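Local coordinates for protein transcriptional activator TenA-1 (PDB 2QZC) that probably acts as a TenA-like thiaminase, an all-helical enzyme of the heme oxygenase-like fold that would break down thiamin-related compounds, at residues N7-N10 / L11-V15; D39-R42 / Y43-I46; I111-A114 / Y115-L119; N124-W127 / N128-L131; K157-A160 / S161-S165. One frame throughout, in Å; residues are numbered along the deposited sequence. Where two conformers were deposited one is given.

Contact 1: N7-N10 / L11-V15; sequences NVEN and LINGV
Val8 and Ile12 lie side by side and point the same way, CG2 of Val8 meeting CD1 of Ile12 at 4.0 Å. Val8 turns CG2 anti to its own backbone N (chi1 of CG1 76°), which carries that methyl along the helix toward Ile12. One residue on, Glu9 and Asn13 also run alongside each other in one of the two Asn13 conformers. In that conformer a water ties Asn13 to Asn10, donating to Asn10 OD1 at 2.7 Å and accepting from Asn13 ND2 at 2.8 Å. Beneath these side chains four successive backbone bonds set the spacing, from Leu11 N to Asn7 O at 2.9 Å through to Gly14 N to Asn10 O at 3.0 Å. Further out, Val8 and Ile12 both reach Phe139 of helix 127-148, Leu11 packs on Leu189 and Phe192 of helix 186-208, and Asn7 ND2 bonds to Leu179 O and Val182 O. Apolar residues toward the bundle, with Asn10 and Asn13 exposed, mark 6-14 as a short amphipathic alpha helix.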
loop_
_atom_site.group_PDB
_atom_site.type_symbol
_atom_site.label_atom_id
_atom_site.label_comp_id
_atom_site.label_asym_id
_atom_site.label_seq_id
_atom_site.Cartn_x
_atom_site.Cartn_y
_atom_site.Cartn_z
ATOM N N ASN A 7 -11.222 -18.479 11.858
ATOM C CA ASN A 7 -12.014 -17.943 10.744
ATOM C C ASN A 7 -11.774 -18.662 9.411
ATOM O O ASN A 7 -12.755 -19.031 8.719
ATOM C CB ASN A 7 -11.833 -16.416 10.604
ATOM C CG ASN A 7 -12.637 -15.612 11.621
ATOM O OD1 ASN A 7 -13.560 -16.133 12.264
ATOM N ND2 ASN A 7 -12.327 -14.305 11.715
ATOM N N VAL A 8 -10.504 -18.874 9.038
ATOM C CA VAL A 8 -10.255 -19.513 7.728
ATOM C C VAL A 8 -10.816 -20.927 7.664
ATOM O O VAL A 8 -11.375 -21.323 6.668
ATOM C CB VAL A 8 -8.798 -19.423 7.243
ATOM C CG1 VAL A 8 -7.903 -20.391 7.968
ATOM C CG2 VAL A 8 -8.771 -19.630 5.708
ATOM N N GLU A 9 -10.731 -21.682 8.775
ATOM C CA GLU A 9 -11.320 -23.032 8.830
ATOM C C GLU A 9 -12.853 -23.007 8.645
ATOM O O GLU A 9 -13.445 -23.816 7.938
ATOM C CB GLU A 9 -10.934 -23.705 10.163
ATOM C CG GLU A 9 -11.375 -25.139 10.323
ATOM C CD GLU A 9 -11.114 -25.732 11.735
ATOM O OE1 GLU A 9 -11.102 -24.982 12.761
ATOM O OE2 GLU A 9 -10.979 -26.972 11.798
ATOM N N ASN A 10 -13.496 -22.070 9.329
ATOM C CA ASN A 10 -14.940 -21.947 9.256
ATOM C C ASN A 10 -15.401 -21.506 7.872
ATOM O O ASN A 10 -16.443 -21.953 7.405
ATOM C CB ASN A 10 -15.440 -20.972 10.320
ATOM C CG ASN A 10 -15.153 -21.444 11.744
ATOM O OD1 ASN A 10 -14.979 -22.633 11.986
ATOM N ND2 ASN A 10 -15.138 -20.510 12.671
ATOM N N LEU A 11 -14.642 -20.602 7.249
ATOM C CA LEU A 11 -14.962 -20.141 5.898
ATOM C C LEU A 11 -14.793 -21.312 4.932
ATOM O O LEU A 11 -15.687 -21.553 4.124
ATOM C CB LEU A 11 -14.093 -18.952 5.493
ATOM C CG LEU A 11 -14.451 -17.630 6.185
ATOM C CD1 LEU A 11 -13.300 -16.608 6.148
ATOM C CD2 LEU A 11 -15.729 -17.014 5.603
ATOM N N ILE A 12 -13.675 -22.035 5.008
ATOM C CA ILE A 12 -13.461 -23.200 4.154
ATOM C C ILE A 12 -14.582 -24.240 4.344
ATOM O O ILE A 12 -15.152 -24.737 3.371
ATOM C CB ILE A 12 -12.061 -23.808 4.355
ATOM C CG1 ILE A 12 -10.988 -22.845 3.818
ATOM C CG2 ILE A 12 -11.969 -25.167 3.686
ATOM C CD1 ILE A 12 -9.549 -23.238 4.201
ATOM N N ASN A 13 -14.912 -24.575 5.598
ATOM C CA ASN A 13 -15.974 -25.565 5.817
ATOM C C ASN A 13 -17.314 -25.063 5.260
ATOM O O ASN A 13 -18.100 -25.847 4.710
ATOM C CB ASN A 13 -16.033 -26.000 7.301
ATOM C CG ASN A 13 -14.804 -26.816 7.725
ATOM O OD1 ASN A 13 -14.180 -27.484 6.906
ATOM N ND2 ASN A 13 -14.474 -26.775 9.015
ATOM N N GLY A 14 -17.550 -23.759 5.339
ATOM C CA GLY A 14 -18.754 -23.164 4.812
ATOM C C GLY A 14 -18.967 -23.199 3.313
ATOM O O GLY A 14 -20.116 -23.043 2.843
ATOM N N VAL A 15 -17.906 -23.416 2.540
ATOM C CA VAL A 15 -18.073 -23.549 1.082
ATOM C C VAL A 15 -18.335 -24.991 0.640
ATOM O O VAL A 15 -18.533 -25.243 -0.558
ATOM C CB VAL A 15 -16.869 -22.937 0.271
ATOM C CG1 VAL A 15 -16.531 -21.530 0.776
ATOM C CG2 VAL A 15 -15.620 -23.789 0.312
HETATM O O HOH W 1 -15.662 -25.066 10.930
#

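Contact 2: D39-R42 / Y43-I46; sequences DIFR and YYLI
Leu45 N donates to Phe41 O at 2.8 Å with an N-H...O angle of 160°, the shortest of four consecutive i to i+4 backbone bonds on helix 38-63. The same turn brings the two side chains together: CG of Leu45 sits over one face of the Phe41 ring, 4.1 Å from its centroid, a CH-pi contact, and Leu45 CD1 comes to 3.5 Å from Phe41 CE2. Phe41 also meets Tyr44 obliquely, Phe41 CE1 to Tyr44 CD2 at 3.8 Å, with the ring planes 32° apart. On another side of the helix Arg42 is extended as far as NE, with a quarter turn at chi4 (-90°) that lays one guanidinium face against Ile46 CD1, 3.8 Å from Arg42 NH1. Its NE and NH2 are bonded to the carbonyls of Leu96 and Asp97, which should hold the guanidinium against rotation. Tyr44 OH pairs with Tyr141 OH. Between side chains the contacts within this turn are made mostly by carbon, while the polar ends of Arg42 and Tyr44 are spent on neighbouring parts of the fold.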
loop_
_atom_site.group_PDB
_atom_site.type_symbol
_atom_site.label_atom_id
_atom_site.label_comp_id
_atom_site.label_asym_id
_atom_site.label_seq_id
_atom_site.Cartn_x
_atom_site.Cartn_y
_atom_site.Cartn_z
ATOM N N ASP A 39 1.267 -24.550 -23.425
ATOM C CA ASP A 39 0.474 -23.456 -24.051
ATOM C C ASP A 39 -0.689 -23.020 -23.137
ATOM O O ASP A 39 -1.052 -21.824 -23.121
ATOM C CB ASP A 39 -0.060 -23.775 -25.471
ATOM C CG ASP A 39 -1.203 -24.814 -25.492
ATOM O OD1 ASP A 39 -0.979 -25.962 -25.057
ATOM O OD2 ASP A 39 -2.325 -24.507 -25.975
ATOM N N ILE A 40 -1.270 -23.980 -22.408
ATOM C CA ILE A 40 -2.355 -23.667 -21.470
ATOM C C ILE A 40 -1.766 -22.943 -20.282
ATOM O O ILE A 40 -2.357 -21.950 -19.793
ATOM C CB ILE A 40 -3.167 -24.906 -21.086
ATOM C CG1 ILE A 40 -3.990 -25.332 -22.311
ATOM C CG2 ILE A 40 -4.085 -24.632 -19.875
ATOM C CD1 ILE A 40 -4.790 -26.602 -22.125
ATOM N N PHE A 41 -0.620 -23.402 -19.776
ATOM C CA PHE A 41 -0.000 -22.701 -18.654
ATOM C C PHE A 41 0.394 -21.279 -19.030
ATOM O O PHE A 41 0.250 -20.341 -18.219
ATOM C CB PHE A 41 1.236 -23.451 -18.155
ATOM C CG PHE A 41 1.818 -22.866 -16.894
ATOM C CD1 PHE A 41 1.102 -22.938 -15.705
ATOM C CD2 PHE A 41 3.098 -22.346 -16.879
ATOM C CE1 PHE A 41 1.632 -22.431 -14.537
ATOM C CE2 PHE A 41 3.625 -21.851 -15.697
ATOM C CZ PHE A 41 2.891 -21.925 -14.536
ATOM N N ARG A 42 0.847 -21.064 -20.269
ATOM C CA ARG A 42 1.208 -19.736 -20.742
ATOM C C ARG A 42 -0.022 -18.825 -20.747
ATOM O O ARG A 42 0.045 -17.693 -20.263
ATOM C CB ARG A 42 1.827 -19.807 -22.134
ATOM C CG ARG A 42 2.302 -18.505 -22.621
ATOM C CD ARG A 42 2.989 -18.578 -23.997
ATOM N NE ARG A 42 3.409 -17.237 -24.408
ATOM C CZ ARG A 42 2.673 -16.377 -25.116
ATOM N NH1 ARG A 42 1.458 -16.678 -25.549
ATOM N NH2 ARG A 42 3.181 -15.183 -25.402
ATOM N N TYR A 43 -1.137 -19.334 -21.260
ATOM C CA TYR A 43 -2.408 -18.592 -21.297
ATOM C C TYR A 43 -2.753 -18.172 -19.853
ATOM O O TYR A 43 -3.114 -16.986 -19.577
ATOM C CB TYR A 43 -3.522 -19.475 -21.839
ATOM C CG TYR A 43 -4.893 -18.858 -21.784
ATOM C CD1 TYR A 43 -5.633 -18.853 -20.607
ATOM C CD2 TYR A 43 -5.452 -18.239 -22.905
ATOM C CE1 TYR A 43 -6.885 -18.287 -20.560
ATOM C CE2 TYR A 43 -6.731 -17.665 -22.869
ATOM C CZ TYR A 43 -7.437 -17.686 -21.667
ATOM O OH TYR A 43 -8.692 -17.128 -21.596
ATOM N N TYR A 44 -2.668 -19.140 -18.932
ATOM C CA TYR A 44 -2.952 -18.904 -17.499
ATOM C C TYR A 44 -2.059 -17.796 -16.935
ATOM O O TYR A 44 -2.510 -16.869 -16.223
ATOM C CB TYR A 44 -2.792 -20.212 -16.668
ATOM C CG TYR A 44 -2.607 -19.952 -15.191
ATOM C CD1 TYR A 44 -3.693 -19.591 -14.388
ATOM C CD2 TYR A 44 -1.350 -20.032 -14.613
ATOM C CE1 TYR A 44 -3.490 -19.290 -13.042
ATOM C CE2 TYR A 44 -1.150 -19.766 -13.272
ATOM C CZ TYR A 44 -2.223 -19.385 -12.497
ATOM O OH TYR A 44 -2.000 -19.077 -11.165
ATOM N N LEU A 45 -0.748 -17.904 -17.176
ATOM C CA LEU A 45 0.205 -16.936 -16.625
ATOM C C LEU A 45 -0.064 -15.523 -17.093
ATOM O O LEU A 45 0.130 -14.550 -16.311
ATOM C CB LEU A 45 1.658 -17.275 -16.962
ATOM C CG LEU A 45 2.305 -18.304 -16.068
ATOM C CD1 LEU A 45 3.766 -18.437 -16.565
ATOM C CD2 LEU A 45 2.253 -17.978 -14.533
ATOM N N ILE A 46 -0.493 -15.374 -18.339
ATOM C CA ILE A 46 -0.821 -14.060 -18.865
ATOM C C ILE A 46 -2.055 -13.510 -18.139
ATOM O O ILE A 46 -2.040 -12.376 -17.623
ATOM C CB ILE A 46 -1.026 -14.090 -20.369
ATOM C CG1 ILE A 46 0.294 -14.435 -21.093
ATOM C CG2 ILE A 46 -1.567 -12.749 -20.880
ATOM C CD1 ILE A 46 0.050 -14.832 -22.592
#

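Contact 3: I111-A114 / Y115-L119; sequences INYA and YTRHL
The Tyr113 ring carries Arg117 CD over one face, 3.9 Å from the centroid and 16° off the ring normal, a CH-pi contact. Arg117 has two conformers; in the one described the guanidinium lies above the CE1 side of the ring, the planes 36° apart, but Arg117 CZ is doubtfully close to Tyr113 CE1. At the guanidinium edge, in plane, NH1 of this conformer donates to Thr116 OG1 at 3.2 Å. A bend at the second torsion (chi2 55°) folds the Arg117 chain back over the preceding turn. With an alanine in place of Tyr113, Arg117 CD would probably lose the ring face it lies on, leaving the chain less restrained along its aliphatic part. Underneath, Arg117 N bonds to Tyr113 O at 3.0 Å and Thr116 N to Asn112 O at 2.9 Å. Asn112 ND2 is held by Gln47 OE1 and Tyr115 OH by Glu199 OE2, both on neighbouring helices. The Thr116 hydroxyl can accept from Arg117 while its single proton serves Asn112 O or Tyr113 O, which of the two not being settled.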
loop_
_atom_site.group_PDB
_atom_site.type_symbol
_atom_site.label_atom_id
_atom_site.label_comp_id
_atom_site.label_asym_id
_atom_site.label_seq_id
_atom_site.Cartn_x
_atom_site.Cartn_y
_atom_site.Cartn_z
ATOM N N ILE A 111 -14.126 -14.459 -16.945
ATOM C CA ILE A 111 -14.007 -14.795 -15.539
ATOM C C ILE A 111 -12.988 -13.905 -14.820
ATOM O O ILE A 111 -13.256 -13.430 -13.709
ATOM C CB ILE A 111 -13.630 -16.271 -15.351
ATOM C CG1 ILE A 111 -14.685 -17.191 -15.930
ATOM C CG2 ILE A 111 -13.468 -16.596 -13.848
ATOM C CD1 ILE A 111 -16.076 -17.066 -15.290
ATOM N N ASN A 112 -11.845 -13.652 -15.453
ATOM C CA ASN A 112 -10.825 -12.764 -14.858
ATOM C C ASN A 112 -11.368 -11.346 -14.706
ATOM O O ASN A 112 -11.187 -10.642 -13.691
ATOM C CB ASN A 112 -9.589 -12.809 -15.736
ATOM C CG ASN A 112 -8.358 -12.202 -15.103
ATOM O OD1 ASN A 112 -8.352 -11.869 -13.920
ATOM N ND2 ASN A 112 -7.288 -12.093 -15.932
ATOM N N TYR A 113 -12.063 -10.892 -15.753
ATOM C CA TYR A 113 -12.665 -9.548 -15.698
ATOM C C TYR A 113 -13.603 -9.435 -14.504
ATOM O O TYR A 113 -13.536 -8.536 -13.649
ATOM C CB TYR A 113 -13.388 -9.200 -17.011
ATOM C CG TYR A 113 -13.810 -7.737 -16.998
ATOM C CD1 TYR A 113 -12.902 -6.740 -17.277
ATOM C CD2 TYR A 113 -15.073 -7.357 -16.662
ATOM C CE1 TYR A 113 -13.240 -5.401 -17.205
ATOM C CE2 TYR A 113 -15.430 -5.987 -16.578
ATOM C CZ TYR A 113 -14.506 -5.030 -16.876
ATOM O OH TYR A 113 -14.816 -3.695 -16.741
ATOM N N ALA A 114 -14.515 -10.400 -14.392
ATOM C CA ALA A 114 -15.472 -10.408 -13.294
ATOM C C ALA A 114 -14.803 -10.497 -11.922
ATOM O O ALA A 114 -15.198 -9.802 -10.966
ATOM C CB ALA A 114 -16.448 -11.618 -13.472
ATOM N N TYR A 115 -13.812 -11.360 -11.814
ATOM C CA TYR A 115 -13.124 -11.616 -10.551
ATOM C C TYR A 115 -12.398 -10.353 -10.077
ATOM O O TYR A 115 -12.501 -9.936 -8.890
ATOM C CB TYR A 115 -12.191 -12.793 -10.697
ATOM C CG TYR A 115 -11.596 -13.403 -9.432
ATOM C CD1 TYR A 115 -11.937 -13.008 -8.133
ATOM C CD2 TYR A 115 -10.756 -14.514 -9.568
ATOM C CE1 TYR A 115 -11.395 -13.628 -7.006
ATOM C CE2 TYR A 115 -10.238 -15.157 -8.438
ATOM C CZ TYR A 115 -10.561 -14.711 -7.153
ATOM O OH TYR A 115 -10.016 -15.348 -6.055
ATOM N N THR A 116 -11.675 -9.737 -11.008
ATOM C CA THR A 116 -11.005 -8.479 -10.635
ATOM C C THR A 116 -12.015 -7.404 -10.225
ATOM O O THR A 116 -11.787 -6.682 -9.261
ATOM C CB THR A 116 -10.044 -7.996 -11.727
ATOM O OG1 THR A 116 -10.780 -7.712 -12.922
ATOM C CG2 THR A 116 -8.904 -8.990 -11.969
ATOM N N ARG A 117 -13.129 -7.263 -10.966
ATOM C CA ARG A 117 -14.130 -6.264 -10.594
ATOM C C ARG A 117 -14.789 -6.563 -9.249
ATOM O O ARG A 117 -15.178 -5.633 -8.507
ATOM C CB ARG A 117 -15.128 -5.999 -11.736
ATOM C CG ARG A 117 -14.658 -4.963 -12.726
ATOM C CD ARG A 117 -13.312 -5.235 -13.345
ATOM N NE ARG A 117 -12.938 -4.193 -14.295
ATOM C CZ ARG A 117 -11.719 -4.055 -14.808
ATOM N NH1 ARG A 117 -10.736 -4.885 -14.504
ATOM N NH2 ARG A 117 -11.517 -3.093 -15.683
ATOM N N HIS A 118 -14.916 -7.843 -8.915
ATOM C CA HIS A 118 -15.415 -8.312 -7.588
ATOM C C HIS A 118 -14.488 -7.787 -6.467
ATOM O O HIS A 118 -14.940 -7.217 -5.476
ATOM C CB HIS A 118 -15.455 -9.852 -7.645
ATOM C CG HIS A 118 -15.647 -10.581 -6.346
ATOM N ND1 HIS A 118 -16.853 -10.652 -5.674
ATOM C CD2 HIS A 118 -14.788 -11.391 -5.679
ATOM C CE1 HIS A 118 -16.706 -11.475 -4.645
ATOM N NE2 HIS A 118 -15.476 -11.942 -4.635
ATOM N N LEU A 119 -13.169 -7.964 -6.630
ATOM C CA LEU A 119 -12.199 -7.477 -5.615
ATOM C C LEU A 119 -12.283 -5.964 -5.479
ATOM O O LEU A 119 -12.274 -5.453 -4.372
ATOM C CB LEU A 119 -10.768 -7.914 -5.941
ATOM C CG LEU A 119 -10.537 -9.420 -5.946
ATOM C CD1 LEU A 119 -9.061 -9.676 -6.304
ATOM C CD2 LEU A 119 -10.880 -10.054 -4.599
#

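Contact 4: N124-W127 / N128-L131; sequences NLDW and NKFL
Asp126 is the N-cap of helix 127-148, at the short turn where helix 110-125 gives way to it. With CG trans to the backbone N (chi1 -175°), Asp126 swings OD2 round to the first turn, where Lys129 N donates to Asp126 OD2 at 2.9 Å in the capping bond, on the oxygen's anti side and 15° out of the carboxylate plane. The carboxylate's charge would probably be steadied by the helix end it faces. Water extends the cap: one molecule accepts from Asn128 N at 3.0 Å and donates weakly to Asp126 OD1. Backbone bonds take over within the first turn, Phe130 N to Asp126 O at 3.1 Å and Leu131 N to Trp127 O at 2.8 Å. The apolar contacts centre on Trp127, whose indole packs between this helix and Ala62, Pro67 and Ala178. Leu131 CB lies over one indole face, nearest CE2, and Phe130 CD2 approaches obliquely at 4.2 Å from Trp127 CZ3. Exchanging Trp127 for an alanine would probably open a gap beside these residues. Leu131 CD2 sits by the NE1-CE2-CZ2 border, 3.7 Å from Trp127 NE1.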
loop_
_atom_site.group_PDB
_atom_site.type_symbol
_atom_site.label_atom_id
_atom_site.label_comp_id
_atom_site.label_asym_id
_atom_site.label_seq_id
_atom_site.Cartn_x
_atom_site.Cartn_y
_atom_site.Cartn_z
ATOM N N ASN A 124 -13.551 -1.011 -2.433
ATOM C CA ASN A 124 -14.146 0.333 -2.365
ATOM C C ASN A 124 -15.173 0.527 -1.258
ATOM O O ASN A 124 -15.519 1.701 -0.924
ATOM C CB ASN A 124 -14.708 0.721 -3.723
ATOM C CG ASN A 124 -13.605 1.144 -4.695
ATOM O OD1 ASN A 124 -12.950 2.118 -4.448
ATOM N ND2 ASN A 124 -13.553 0.523 -5.843
ATOM N N LEU A 125 -15.617 -0.567 -0.656
ATOM C CA LEU A 125 -16.576 -0.527 0.447
ATOM C C LEU A 125 -16.006 -0.690 1.843
ATOM O O LEU A 125 -16.349 0.079 2.728
ATOM C CB LEU A 125 -17.656 -1.598 0.259
ATOM C CG LEU A 125 -18.579 -1.454 -0.953
ATOM C CD1 LEU A 125 -19.564 -2.609 -0.857
ATOM C CD2 LEU A 125 -19.268 -0.104 -0.990
ATOM N N ASP A 126 -15.187 -1.698 2.065
ATOM C CA ASP A 126 -14.829 -2.091 3.432
ATOM C C ASP A 126 -13.622 -3.004 3.497
ATOM O O ASP A 126 -13.530 -3.933 2.692
ATOM C CB ASP A 126 -16.064 -2.892 3.899
ATOM C CG ASP A 126 -16.026 -3.307 5.301
ATOM O OD1 ASP A 126 -16.210 -2.459 6.188
ATOM O OD2 ASP A 126 -15.888 -4.501 5.531
ATOM N N TRP A 127 -12.704 -2.793 4.454
ATOM C CA TRP A 127 -11.563 -3.669 4.609
ATOM C C TRP A 127 -11.967 -5.119 4.887
ATOM O O TRP A 127 -11.441 -6.040 4.242
ATOM C CB TRP A 127 -10.601 -3.153 5.686
ATOM C CG TRP A 127 -9.592 -4.140 6.169
ATOM C CD1 TRP A 127 -9.598 -4.806 7.375
ATOM C CD2 TRP A 127 -8.452 -4.622 5.455
ATOM N NE1 TRP A 127 -8.500 -5.625 7.454
ATOM C CE2 TRP A 127 -7.784 -5.538 6.288
ATOM C CE3 TRP A 127 -7.910 -4.352 4.184
ATOM C CZ2 TRP A 127 -6.620 -6.223 5.879
ATOM C CZ3 TRP A 127 -6.742 -5.025 3.775
ATOM C CH2 TRP A 127 -6.102 -5.929 4.623
ATOM N N ASN A 128 -12.887 -5.333 5.834
ATOM C CA ASN A 128 -13.246 -6.718 6.201
ATOM C C ASN A 128 -13.822 -7.487 5.002
ATOM O O ASN A 128 -13.487 -8.650 4.796
ATOM C CB ASN A 128 -14.231 -6.772 7.376
ATOM C CG ASN A 128 -13.606 -6.359 8.688
ATOM O OD1 ASN A 128 -12.407 -6.207 8.809
ATOM N ND2 ASN A 128 -14.454 -6.240 9.712
ATOM N N LYS A 129 -14.699 -6.856 4.217
ATOM C CA LYS A 129 -15.280 -7.524 3.035
ATOM C C LYS A 129 -14.202 -7.845 2.006
ATOM O O LYS A 129 -14.196 -8.930 1.430
ATOM C CB LYS A 129 -16.386 -6.668 2.431
ATOM C CG LYS A 129 -17.611 -6.516 3.328
ATOM C CD LYS A 129 -18.719 -5.728 2.685
ATOM C CE LYS A 129 -19.893 -5.566 3.651
ATOM N NZ LYS A 129 -20.933 -4.686 3.070
ATOM N N PHE A 130 -13.302 -6.900 1.745
ATOM C CA PHE A 130 -12.204 -7.169 0.831
ATOM C C PHE A 130 -11.339 -8.320 1.331
ATOM O O PHE A 130 -10.963 -9.218 0.575
ATOM C CB PHE A 130 -11.334 -5.939 0.568
ATOM C CG PHE A 130 -10.062 -6.273 -0.173
ATOM C CD1 PHE A 130 -10.102 -6.525 -1.539
ATOM C CD2 PHE A 130 -8.847 -6.522 0.519
ATOM C CE1 PHE A 130 -8.952 -6.912 -2.217
ATOM C CE2 PHE A 130 -7.723 -6.936 -0.171
ATOM C CZ PHE A 130 -7.788 -7.123 -1.521
ATOM N N LEU A 131 -10.964 -8.277 2.612
ATOM C CA LEU A 131 -10.103 -9.305 3.207
ATOM C C LEU A 131 -10.686 -10.697 3.050
ATOM O O LEU A 131 -9.976 -11.617 2.654
ATOM C CB LEU A 131 -9.816 -8.931 4.685
ATOM C CG LEU A 131 -8.917 -9.831 5.467
ATOM C CD1 LEU A 131 -7.531 -10.023 4.837
ATOM C CD2 LEU A 131 -8.844 -9.244 6.897
HETATM O O HOH W 2 -13.707 -3.266 7.841
#

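Contact 5: K157-A160 / S161-S165; sequences KTWA and SFYAS
Trp159 holds CG anti to its backbone N (chi1 174°), while Tyr163 sets CG beside its own N (chi1 -58°), and the two rings converge one turn apart. CE2 of Tyr163 stands over one face of the indole, 3.6 Å from Trp159 CE2 and offset toward the rim. The planes make an angle of 53°, so the rings meet obliquely with centroids 5.0 Å apart. A water joins their polar ends, accepting from Trp159 NE1 at 2.9 Å and lying 2.7 Å from Tyr163 OH at the ring edge. The other side of the turn is polar: Ser161 OG, placed between its backbone N and carbonyl carbon, donates to Thr158 O at 2.7 Å. Both the ring pair and this bond belong to the last turns of helix 154-164 in the helical bundle of the heme oxygenase-like fold, where the backbone ladder is uneven: Phe162 N reaches Trp159 O only weakly, but Ala164 N bonds to Ala160 O at 2.9 Å. Past this end Ser165 is the N-cap of helix 166-179, its OG donating to Phe162 O at 2.7 Å and bonding to Tyr168 N. Tyr163 in turn meets Tyr168 and Tyr141 edge-to-face, and Trp159 meets Phe41 in the same manner.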
loop_
_atom_site.group_PDB
_atom_site.type_symbol
_atom_site.label_atom_id
_atom_site.label_comp_id
_atom_site.label_asym_id
_atom_site.label_seq_id
_atom_site.Cartn_x
_atom_site.Cartn_y
_atom_site.Cartn_z
ATOM N N LYS A 157 7.166 -27.051 -10.944
ATOM C CA LYS A 157 7.890 -27.014 -9.684
ATOM C C LYS A 157 8.385 -25.578 -9.402
ATOM O O LYS A 157 8.319 -25.092 -8.272
ATOM C CB LYS A 157 9.079 -28.017 -9.731
ATOM C CG LYS A 157 9.850 -28.132 -8.443
ATOM C CD LYS A 157 11.055 -29.108 -8.539
ATOM C CE LYS A 157 10.655 -30.525 -8.694
ATOM N NZ LYS A 157 9.886 -31.100 -7.544
ATOM N N THR A 158 8.895 -24.914 -10.432
ATOM C CA THR A 158 9.372 -23.520 -10.290
ATOM C C THR A 158 8.234 -22.585 -9.876
ATOM O O THR A 158 8.392 -21.786 -8.944
ATOM C CB THR A 158 10.012 -23.000 -11.585
ATOM O OG1 THR A 158 11.160 -23.808 -11.915
ATOM C CG2 THR A 158 10.475 -21.535 -11.440
ATOM N N TRP A 159 7.096 -22.704 -10.561
ATOM C CA TRP A 159 5.920 -21.893 -10.207
ATOM C C TRP A 159 5.525 -22.143 -8.766
ATOM O O TRP A 159 5.326 -21.193 -7.990
ATOM C CB TRP A 159 4.765 -22.256 -11.145
ATOM C CG TRP A 159 3.441 -21.593 -10.795
ATOM C CD1 TRP A 159 3.000 -20.360 -11.203
ATOM C CD2 TRP A 159 2.396 -22.163 -10.027
ATOM N NE1 TRP A 159 1.773 -20.113 -10.680
ATOM C CE2 TRP A 159 1.363 -21.184 -9.947
ATOM C CE3 TRP A 159 2.240 -23.361 -9.331
ATOM C CZ2 TRP A 159 0.181 -21.408 -9.240
ATOM C CZ3 TRP A 159 1.102 -23.570 -8.598
ATOM C CH2 TRP A 159 0.058 -22.596 -8.571
ATOM N N ALA A 160 5.419 -23.419 -8.385
ATOM C CA ALA A 160 5.004 -23.801 -7.040
ATOM C C ALA A 160 5.963 -23.364 -5.951
ATOM O O ALA A 160 5.521 -23.056 -4.831
ATOM C CB ALA A 160 4.739 -25.316 -6.935
ATOM N N SER A 161 7.258 -23.273 -6.274
ATOM C CA SER A 161 8.272 -22.944 -5.260
ATOM C C SER A 161 8.033 -21.587 -4.642
ATOM O O SER A 161 8.334 -21.408 -3.460
ATOM C CB SER A 161 9.685 -23.045 -5.832
ATOM O OG SER A 161 9.931 -22.014 -6.772
ATOM N N PHE A 162 7.476 -20.633 -5.405
ATOM C CA PHE A 162 7.146 -19.350 -4.803
ATOM C C PHE A 162 6.063 -19.484 -3.704
ATOM O O PHE A 162 6.223 -18.997 -2.581
ATOM C CB PHE A 162 6.732 -18.334 -5.829
ATOM C CG PHE A 162 6.239 -17.062 -5.208
ATOM C CD1 PHE A 162 7.066 -16.340 -4.319
ATOM C CD2 PHE A 162 4.936 -16.620 -5.431
ATOM C CE1 PHE A 162 6.596 -15.176 -3.686
ATOM C CE2 PHE A 162 4.475 -15.451 -4.827
ATOM C CZ PHE A 162 5.308 -14.730 -3.950
ATOM N N TYR A 163 4.986 -20.186 -4.036
ATOM C CA TYR A 163 3.870 -20.356 -3.116
ATOM C C TYR A 163 4.157 -21.285 -1.949
ATOM O O TYR A 163 3.488 -21.181 -0.924
ATOM C CB TYR A 163 2.608 -20.764 -3.896
ATOM C CG TYR A 163 2.268 -19.732 -4.943
ATOM C CD1 TYR A 163 1.787 -18.505 -4.569
ATOM C CD2 TYR A 163 2.455 -19.960 -6.292
ATOM C CE1 TYR A 163 1.523 -17.520 -5.495
ATOM C CE2 TYR A 163 2.165 -18.973 -7.232
ATOM C CZ TYR A 163 1.685 -17.758 -6.828
ATOM O OH TYR A 163 1.383 -16.768 -7.758
ATOM N N ALA A 164 5.126 -22.201 -2.128
ATOM C CA ALA A 164 5.589 -23.113 -1.077
ATOM C C ALA A 164 6.663 -22.468 -0.174
ATOM O O ALA A 164 7.018 -23.055 0.861
ATOM C CB ALA A 164 6.146 -24.421 -1.730
ATOM N N SER A 165 7.158 -21.278 -0.520
ATOM C CA SER A 165 8.288 -20.643 0.182
ATOM C C SER A 165 7.922 -20.079 1.546
ATOM O O SER A 165 6.753 -19.755 1.805
ATOM C CB SER A 165 8.875 -19.496 -0.653
ATOM O OG SER A 165 8.015 -18.366 -0.706
HETATM O O HOH W 3 1.059 -17.278 -10.379
#

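Overall arrangement
The five contacts come in series along one all-helical chain, each made within a helix or at a helix start. Contacts 2 and 5 touch: Trp159 CD1 packs on Phe41 CZ at 3.7 Å, joining helices 38-63 and 154-164. Contacts 3 and 4 share helix 110-125, and Leu119 O lies 3.7 Å from Phe130 CD1 where it runs beside helix 127-148. Contact 1, on helix 6-14, touches none of the others; its centre is about 18 Å from that of contact 4 and about 30 Å from that of contact 2, across the chain's centre. Imidazole, probably from the crystallisation liquor, lies near the side chains of Tyr44 and of Tyr115, which may mark a pocket there.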